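Local structure of putative cytochrome P450 hydroxylase (Chondromyces apiculatus DSM 436, 6GMF) at residues A[249-255]-A[323-327]; A[266-270]-A[353-358]. The protein probably acts as a haem-dependent cytochrome P450 monooxygenase, inserting oxygen into organic substrates such as terpenes. All coordinates share one frame; numbering follows the deposited sequence.

Interaction 1 of 2, residues A[249-255]-A[323-327]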
ATOM      1  N   LEU A 249       8.837 -15.866  -0.916  1.00 22.93           N
ATOM      2  CA  LEU A 249      10.172 -16.440  -0.756  1.00 24.15           C
ATOM      3  C   LEU A 249      10.050 -17.826  -0.138  1.00 23.79           C
ATOM      4  O   LEU A 249      10.773 -18.727  -0.599  1.00 25.74           O
ATOM      5  CB  LEU A 249      11.054 -15.534   0.092  1.00 22.56           C
ATOM      6  CG  LEU A 249      11.481 -14.248  -0.602  1.00 23.52           C
ATOM      7  CD1 LEU A 249      12.045 -13.264   0.393  1.00 25.27           C
ATOM      8  CD2 LEU A 249      12.469 -14.522  -1.715  1.00 25.05           C
ATOM      9  N   THR A 250       9.110 -18.008   0.810  1.00 22.36           N
ATOM     10  CA  THR A 250       8.978 -19.343   1.481  1.00 23.49           C
ATOM     11  C   THR A 250       8.352 -20.359   0.525  1.00 24.76           C
ATOM     12  O   THR A 250       8.619 -21.564   0.658  1.00 28.57           O
ATOM     13  CB  THR A 250       8.297 -19.290   2.847  1.00 26.03           C
ATOM     14  OG1 THR A 250       7.028 -18.643   2.745  1.00 24.15           O
ATOM     15  CG2 THR A 250       9.177 -18.599   3.873  1.00 25.32           C
ATOM     16  N   ASP A 251       7.579 -19.886  -0.461  1.00 23.93           N
ATOM     17  CA  ASP A 251       7.012 -20.758  -1.486  1.00 24.80           C
ATOM     18  C   ASP A 251       8.074 -21.144  -2.531  1.00 27.27           C
ATOM     19  O   ASP A 251       7.826 -22.055  -3.321  1.00 27.97           O
ATOM     20  CB  ASP A 251       5.846 -20.084  -2.199  1.00 27.32           C
ATOM     21  CG  ASP A 251       4.506 -20.370  -1.565  1.00 28.20           C
ATOM     22  OD1 ASP A 251       4.406 -21.376  -0.876  1.00 32.16           O
ATOM     23  OD2 ASP A 251       3.561 -19.607  -1.826  1.00 33.87           O
ATOM     24  N   HIS A 252       9.204 -20.437  -2.577  1.00 24.65           N
ATOM     25  CA  HIS A 252      10.228 -20.582  -3.603  1.00 25.57           C
ATOM     26  C   HIS A 252      11.569 -20.672  -2.897  1.00 29.27           C
ATOM     27  O   HIS A 252      12.420 -19.789  -3.077  1.00 29.47           O
ATOM     28  CB  HIS A 252      10.197 -19.458  -4.644  1.00 27.79           C
ATOM     29  CG  HIS A 252       8.845 -19.344  -5.248  1.00 27.27           C
ATOM     30  ND1 HIS A 252       8.500 -19.962  -6.439  1.00 31.90           N
ATOM     31  CD2 HIS A 252       7.723 -18.773  -4.782  1.00 24.49           C
ATOM     32  CE1 HIS A 252       7.208 -19.759  -6.677  1.00 23.07           C
ATOM     33  NE2 HIS A 252       6.717 -19.022  -5.681  1.00 28.55           N
ATOM     34  N   PRO A 253      11.759 -21.764  -2.103  1.00 30.07           N
ATOM     35  CA  PRO A 253      12.973 -21.983  -1.310  1.00 34.65           C
ATOM     36  C   PRO A 253      14.321 -21.640  -1.945  1.00 32.77           C
ATOM     37  O   PRO A 253      15.205 -21.179  -1.242  1.00 31.28           O
ATOM     38  CB  PRO A 253      13.003 -23.506  -1.088  1.00 35.02           C
ATOM     39  CG  PRO A 253      11.579 -23.975  -1.225  1.00 34.95           C
ATOM     40  CD  PRO A 253      10.790 -22.847  -1.876  1.00 30.68           C
ATOM     41  N   GLU A 254      14.491 -21.923  -3.242  1.00 32.56           N
ATOM     42  CA  GLU A 254      15.772 -21.758  -3.881  1.00 35.05           C
ATOM     43  C   GLU A 254      16.021 -20.282  -4.144  1.00 34.89           C
ATOM     44  O   GLU A 254      17.166 -19.833  -4.196  1.00 31.32           O
ATOM     45  CB  GLU A 254      15.862 -22.552  -5.177  1.00 39.53           C
ATOM     46  CG  GLU A 254      15.784 -24.045  -4.933  1.00 43.68           C
ATOM     47  CD  GLU A 254      15.802 -24.891  -6.194  1.00 48.49           C
ATOM     48  OE1 GLU A 254      15.733 -24.301  -7.296  1.00 46.80           O
ATOM     49  OE2 GLU A 254      15.894 -26.138  -6.066  1.00 49.46           O
ATOM     50  N   GLN A 255      14.921 -19.537  -4.322  1.00 30.11           N
ATOM     51  CA  GLN A 255      15.026 -18.126  -4.558  1.00 28.59           C
ATOM     52  C   GLN A 255      15.356 -17.436  -3.235  1.00 24.76           C
ATOM     53  O   GLN A 255      16.163 -16.525  -3.210  1.00 29.06           O
ATOM     54  CB  GLN A 255      13.761 -17.639  -5.262  1.00 27.11           C
ATOM     55  CG  GLN A 255      13.696 -18.171  -6.688  1.00 30.21           C
ATOM     56  CD  GLN A 255      12.510 -17.657  -7.464  1.00 28.18           C
ATOM     57  OE1 GLN A 255      11.577 -18.404  -7.773  1.00 26.80           O
ATOM     58  NE2 GLN A 255      12.598 -16.400  -7.841  1.00 25.03           N
ATOM     59  N   ARG A 323       4.636 -17.249 -12.776  1.00 20.76           N
ATOM     60  CA  ARG A 323       5.902 -17.715 -12.248  1.00 23.34           C
ATOM     61  C   ARG A 323       6.463 -16.574 -11.401  1.00 22.57           C
ATOM     62  O   ARG A 323       6.660 -15.498 -11.933  1.00 23.73           O
ATOM     63  CB  ARG A 323       6.844 -18.082 -13.397  1.00 22.52           C
ATOM     64  CG  ARG A 323       8.259 -18.509 -13.013  1.00 27.98           C
ATOM     65  CD  ARG A 323       9.183 -18.666 -14.240  1.00 31.16           C
ATOM     66  NE  ARG A 323      10.586 -18.781 -13.852  1.00 31.91           N
ATOM     67  CZ  ARG A 323      11.637 -18.676 -14.685  1.00 38.69           C
ATOM     68  NH1 ARG A 323      11.469 -18.585 -15.993  1.00 42.33           N
ATOM     69  NH2 ARG A 323      12.863 -18.687 -14.200  1.00 35.97           N
ATOM     70  N   PHE A 324       6.728 -16.853 -10.124  1.00 22.91           N
ATOM     71  CA  PHE A 324       7.492 -15.909  -9.283  1.00 22.05           C
ATOM     72  C   PHE A 324       8.962 -16.094  -9.672  1.00 21.58           C
ATOM     73  O   PHE A 324       9.493 -17.225  -9.480  1.00 23.21           O
ATOM     74  CB  PHE A 324       7.237 -16.151  -7.794  1.00 22.08           C
ATOM     75  CG  PHE A 324       8.059 -15.282  -6.869  1.00 23.40           C
ATOM     76  CD1 PHE A 324       7.742 -13.938  -6.719  1.00 22.51           C
ATOM     77  CD2 PHE A 324       9.167 -15.779  -6.198  1.00 22.47           C
ATOM     78  CE1 PHE A 324       8.484 -13.106  -5.886  1.00 21.38           C
ATOM     79  CE2 PHE A 324       9.899 -14.956  -5.355  1.00 23.07           C
ATOM     80  CZ  PHE A 324       9.564 -13.624  -5.210  1.00 23.71           C
ATOM     81  N   ASP A 325       9.603 -15.039 -10.179  1.00 20.88           N
ATOM     82  CA  ASP A 325      11.008 -15.113 -10.641  1.00 24.31           C
ATOM     83  C   ASP A 325      11.738 -13.821 -10.297  1.00 22.51           C
ATOM     84  O   ASP A 325      11.631 -12.831 -11.005  1.00 22.58           O
ATOM     85  CB  ASP A 325      11.051 -15.405 -12.151  1.00 23.82           C
ATOM     86  CG  ASP A 325      12.429 -15.331 -12.799  1.00 27.35           C
ATOM     87  OD1 ASP A 325      13.407 -15.439 -12.062  1.00 25.83           O
ATOM     88  OD2 ASP A 325      12.489 -15.152 -14.050  1.00 28.22           O
ATOM     89  N   ILE A 326      12.515 -13.852  -9.216  1.00 24.01           N
ATOM     90  CA  ILE A 326      13.220 -12.647  -8.750  1.00 25.20           C
ATOM     91  C   ILE A 326      14.243 -12.157  -9.790  1.00 24.44           C
ATOM     92  O   ILE A 326      14.812 -11.054  -9.650  1.00 24.87           O
ATOM     93  CB  ILE A 326      13.871 -12.887  -7.369  1.00 28.16           C
ATOM     94  CG1 ILE A 326      14.997 -13.929  -7.451  1.00 29.14           C
ATOM     95  CG2 ILE A 326      12.825 -13.283  -6.344  1.00 30.11           C
ATOM     96  CD1 ILE A 326      15.896 -13.961  -6.245  1.00 32.26           C
ATOM     97  N   HIS A 327      14.521 -12.983 -10.811  1.00 25.56           N
ATOM     98  CA  HIS A 327      15.426 -12.611 -11.905  1.00 22.79           C
ATOM     99  C   HIS A 327      14.688 -12.136 -13.160  1.00 26.32           C
ATOM    100  O   HIS A 327      15.307 -11.895 -14.198  1.00 26.66           O
ATOM    101  CB  HIS A 327      16.326 -13.815 -12.266  1.00 21.25           C
ATOM    102  CG  HIS A 327      17.133 -14.337 -11.136  1.00 20.05           C
ATOM    103  ND1 HIS A 327      17.918 -13.521 -10.321  1.00 20.09           N
ATOM    104  CD2 HIS A 327      17.301 -15.580 -10.685  1.00 20.27           C
ATOM    105  CE1 HIS A 327      18.502 -14.266  -9.419  1.00 20.84           C
ATOM    106  NE2 HIS A 327      18.156 -15.519  -9.612  1.00 22.10           N
TER
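F324 and H252 meet where the meander of the cytochrome P450 fold packs on the turn between helices I (220-251) and J (253-261). The CB methylene of F324 lies over one face of the H252 imidazole, 3.9 Å from the ring centroid, a CH-pi contact offset toward the rim. The two rings meet obliquely, with planes at 44° and centroids 5.0 Å apart. F324 turns its ring inward because CG stands anti to the backbone N (chi1 176°); L249 CD2 then lies 4.5 Å from CE2 of F324, at the ring edge. A large apolar ring suits this buried place, where it also touches V273, E272 and, ring to ring, Y276 of helix K (266-276). H252 sits at the N-cap position of helix J, and its carbonyl accepts from the backbone N of Q255.

Q255 extends its chain past F324 and I326, running counter to both. A glutamine amide can both give and accept, which would suit the carbonyl of F324 beside the N-H of I326. OE1 is modelled 2.9 Å from F324 O and NE2 2.9 Å from I326 N; the amide is probably turned over, and reversed it might bond to both. I326 packs its aliphatic branches against the same amide end. The loop itself is braced by E272, apparently the glutamate of the ExxR motif, which accepts from the backbone N of D325. The carboxylate of D325 closes an Asx turn: H327 N donates to D325 OD1 at 3.0 Å, approaching from 61° above the carboxylate plane.

Interaction 2 of 2, residues A[266-270]-A[353-358]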
ATOM      1  N   VAL A 266      17.983  -8.201  -3.064  1.00 25.15           N
ATOM      2  CA  VAL A 266      16.749  -7.835  -2.350  1.00 25.41           C
ATOM      3  C   VAL A 266      15.937  -6.793  -3.121  1.00 23.87           C
ATOM      4  O   VAL A 266      14.712  -6.942  -3.174  1.00 22.50           O
ATOM      5  CB  VAL A 266      17.045  -7.411  -0.895  1.00 26.63           C
ATOM      6  CG1 VAL A 266      15.867  -6.665  -0.266  1.00 25.28           C
ATOM      7  CG2 VAL A 266      17.432  -8.620  -0.053  1.00 27.67           C
ATOM      8  N   PRO A 267      16.498  -5.732  -3.734  1.00 23.03           N
ATOM      9  CA  PRO A 267      15.681  -4.773  -4.483  1.00 22.46           C
ATOM     10  C   PRO A 267      14.880  -5.478  -5.592  1.00 23.03           C
ATOM     11  O   PRO A 267      13.699  -5.129  -5.830  1.00 22.67           O
ATOM     12  CB  PRO A 267      16.629  -3.701  -5.001  1.00 24.98           C
ATOM     13  CG  PRO A 267      17.810  -3.817  -4.020  1.00 24.99           C
ATOM     14  CD  PRO A 267      17.892  -5.265  -3.590  1.00 23.36           C
ATOM     15  N   ALA A 268      15.486  -6.495  -6.205  1.00 23.45           N
ATOM     16  CA  ALA A 268      14.818  -7.225  -7.258  1.00 22.73           C
ATOM     17  C   ALA A 268      13.713  -8.118  -6.691  1.00 20.81           C
ATOM     18  O   ALA A 268      12.697  -8.336  -7.362  1.00 22.91           O
ATOM     19  CB  ALA A 268      15.805  -8.046  -8.045  1.00 24.11           C
ATOM     20  N   VAL A 269      13.944  -8.685  -5.513  1.00 20.65           N
ATOM     21  CA  VAL A 269      12.970  -9.468  -4.828  1.00 19.81           C
ATOM     22  C   VAL A 269      11.746  -8.562  -4.622  1.00 20.60           C
ATOM     23  O   VAL A 269      10.614  -8.961  -4.943  1.00 21.43           O
ATOM     24  CB  VAL A 269      13.498 -10.044  -3.499  1.00 22.42           C
ATOM     25  CG1 VAL A 269      12.406 -10.763  -2.728  1.00 24.22           C
ATOM     26  CG2 VAL A 269      14.684 -11.005  -3.717  1.00 23.89           C
ATOM     27  N   VAL A 270      11.992  -7.354  -4.120  1.00 21.40           N
ATOM     28  CA  VAL A 270      10.909  -6.453  -3.787  1.00 19.96           C
ATOM     29  C   VAL A 270      10.094  -6.133  -5.051  1.00 20.98           C
ATOM     30  O   VAL A 270       8.847  -6.083  -5.006  1.00 18.56           O
ATOM     31  CB  VAL A 270      11.424  -5.200  -3.070  1.00 20.29           C
ATOM     32  CG1 VAL A 270      10.353  -4.131  -2.968  1.00 22.53           C
ATOM     33  CG2 VAL A 270      11.960  -5.537  -1.691  1.00 22.23           C
ATOM     34  N   ALA A 353      10.902  -2.080   2.759  1.00 16.77           N
ATOM     35  CA  ALA A 353      10.885  -3.478   2.396  1.00 17.76           C
ATOM     36  C   ALA A 353      12.331  -3.966   2.193  1.00 17.73           C
ATOM     37  O   ALA A 353      12.689  -5.080   2.651  1.00 18.15           O
ATOM     38  CB  ALA A 353      10.024  -3.719   1.172  1.00 16.48           C
ATOM     39  N   LYS A 354      13.113  -3.184   1.449  1.00 17.97           N
ATOM     40  CA  LYS A 354      14.546  -3.597   1.233  1.00 19.77           C
ATOM     41  C   LYS A 354      15.228  -3.790   2.585  1.00 21.78           C
ATOM     42  O   LYS A 354      15.878  -4.839   2.843  1.00 21.48           O
ATOM     43  CB  LYS A 354      15.283  -2.554   0.422  1.00 20.83           C
ATOM     44  CG  LYS A 354      16.770  -2.849   0.200  1.00 24.23           C
ATOM     45  CD  LYS A 354      17.556  -1.642  -0.205  1.00 26.90           C
ATOM     46  CE  LYS A 354      17.961  -0.841   1.013  1.00 32.45           C
ATOM     47  NZ  LYS A 354      19.106   0.070   0.757  1.00 34.68           N
ATOM     48  N   VAL A 355      15.102  -2.779   3.442  1.00 19.14           N
ATOM     49  CA  VAL A 355      15.864  -2.849   4.688  1.00 21.52           C
ATOM     50  C   VAL A 355      15.358  -4.008   5.550  1.00 19.67           C
ATOM     51  O   VAL A 355      16.130  -4.798   6.042  1.00 20.59           O
ATOM     52  CB  VAL A 355      15.886  -1.515   5.440  1.00 20.99           C
ATOM     53  CG1 VAL A 355      16.462  -1.707   6.847  1.00 20.75           C
ATOM     54  CG2 VAL A 355      16.663  -0.449   4.687  1.00 21.89           C
ATOM     55  N   MET A 356      14.026  -4.171   5.691  1.00 18.81           N
ATOM     56  CA  MET A 356      13.515  -5.198   6.566  1.00 19.97           C
ATOM     57  C   MET A 356      13.912  -6.576   6.028  1.00 21.80           C
ATOM     58  O   MET A 356      14.309  -7.456   6.790  1.00 21.56           O
ATOM     59  CB  MET A 356      11.990  -5.127   6.702  1.00 19.65           C
ATOM     60  CG  MET A 356      11.421  -5.938   7.813  1.00 19.54           C
ATOM     61  SD  MET A 356      11.937  -5.341   9.434  1.00 22.55           S
ATOM     62  CE  MET A 356      13.060  -6.636   9.943  1.00 20.94           C
ATOM     63  N   LEU A 357      13.816  -6.773   4.713  1.00 20.15           N
ATOM     64  CA  LEU A 357      14.158  -8.076   4.158  1.00 21.35           C
ATOM     65  C   LEU A 357      15.684  -8.293   4.263  1.00 22.19           C
ATOM     66  O   LEU A 357      16.118  -9.417   4.557  1.00 23.38           O
ATOM     67  CB  LEU A 357      13.661  -8.170   2.717  1.00 20.73           C
ATOM     68  CG  LEU A 357      12.145  -8.307   2.579  1.00 20.83           C
ATOM     69  CD1 LEU A 357      11.781  -8.170   1.138  1.00 22.10           C
ATOM     70  CD2 LEU A 357      11.626  -9.630   3.146  1.00 21.86           C
ATOM     71  N   GLU A 358      16.491  -7.246   4.082  1.00 22.86           N
ATOM     72  CA  GLU A 358      17.972  -7.383   4.239  1.00 24.45           C
ATOM     73  C   GLU A 358      18.300  -7.888   5.652  1.00 27.51           C
ATOM     74  O   GLU A 358      19.130  -8.789   5.843  1.00 25.04           O
ATOM     75  CB  GLU A 358      18.718  -6.067   4.030  1.00 25.09           C
ATOM     76  CG  GLU A 358      19.012  -5.723   2.597  1.00 26.67           C
ATOM     77  CD  GLU A 358      19.559  -4.310   2.429  1.00 29.69           C
ATOM     78  OE1 GLU A 358      19.416  -3.470   3.373  1.00 30.08           O
ATOM     79  OE2 GLU A 358      20.114  -4.019   1.365  1.00 30.64           O
TER
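V266 and V270, one turn apart on helix K (266-276), present their methyls to helix L (346-363), the helix that follows the cysteine-ligand loop in P450 enzymes. The two short axes pass 9.2 Å apart, with their directions 119° apart. V266 directs CG1, anti to its own backbone N, at the helix L backbone, 3.6 Å from K354 O. That carbonyl is already used, accepting from E358 N within its helix, so the methyl covers a polar atom that has its partner. The same methyl reaches L357 CB at 4.0 Å and also touches CG of K354. One turn along, V270 CG2 meets A353 CB and L357 CD1, each at 3.9 Å. Compact valines and an alanine suit this interface, and the A353 side chain lies about 7 Å from the haem.

Further out, helix I (220-251) backs the layer: L241 touches A353, while A245 and L246 touch L357. At the outer margin P267 CG comes within 4.4 Å of K354 CD, before the lysine chain bends at chi3 and leads its ammonium away to a salt bridge with E107. E358 likewise pairs with R111, leaving its CG methylene beside V266. No hydrogen bond joins the two segments; their contact rests on dispersion and burial of apolar surface, while the charged ends of K354 and E358 have their partners on helix D (107-119), which probably offsets their charge away from the apolar contact.

The centres of interactions 1 and 2 lie 13 Å apart on the same side of the molecule, and they touch: L249 CD2 packs 3.9 Å from V269 CG1, and I326 CG2 lies 3.9 Å from V269 CG2. Helix 266-276 is therefore the shared element, which meets the meander, the end of helix 220-251 and helix 346-363. Along the chain the segments alternate, 249-255, 266-270, 323-327, then 353-358, so the two contacts cross along the chain. Together they join helices I, J, K and L with the meander, elements of the conserved P450 core that holds the haem, and interaction 2 is the nearer to it.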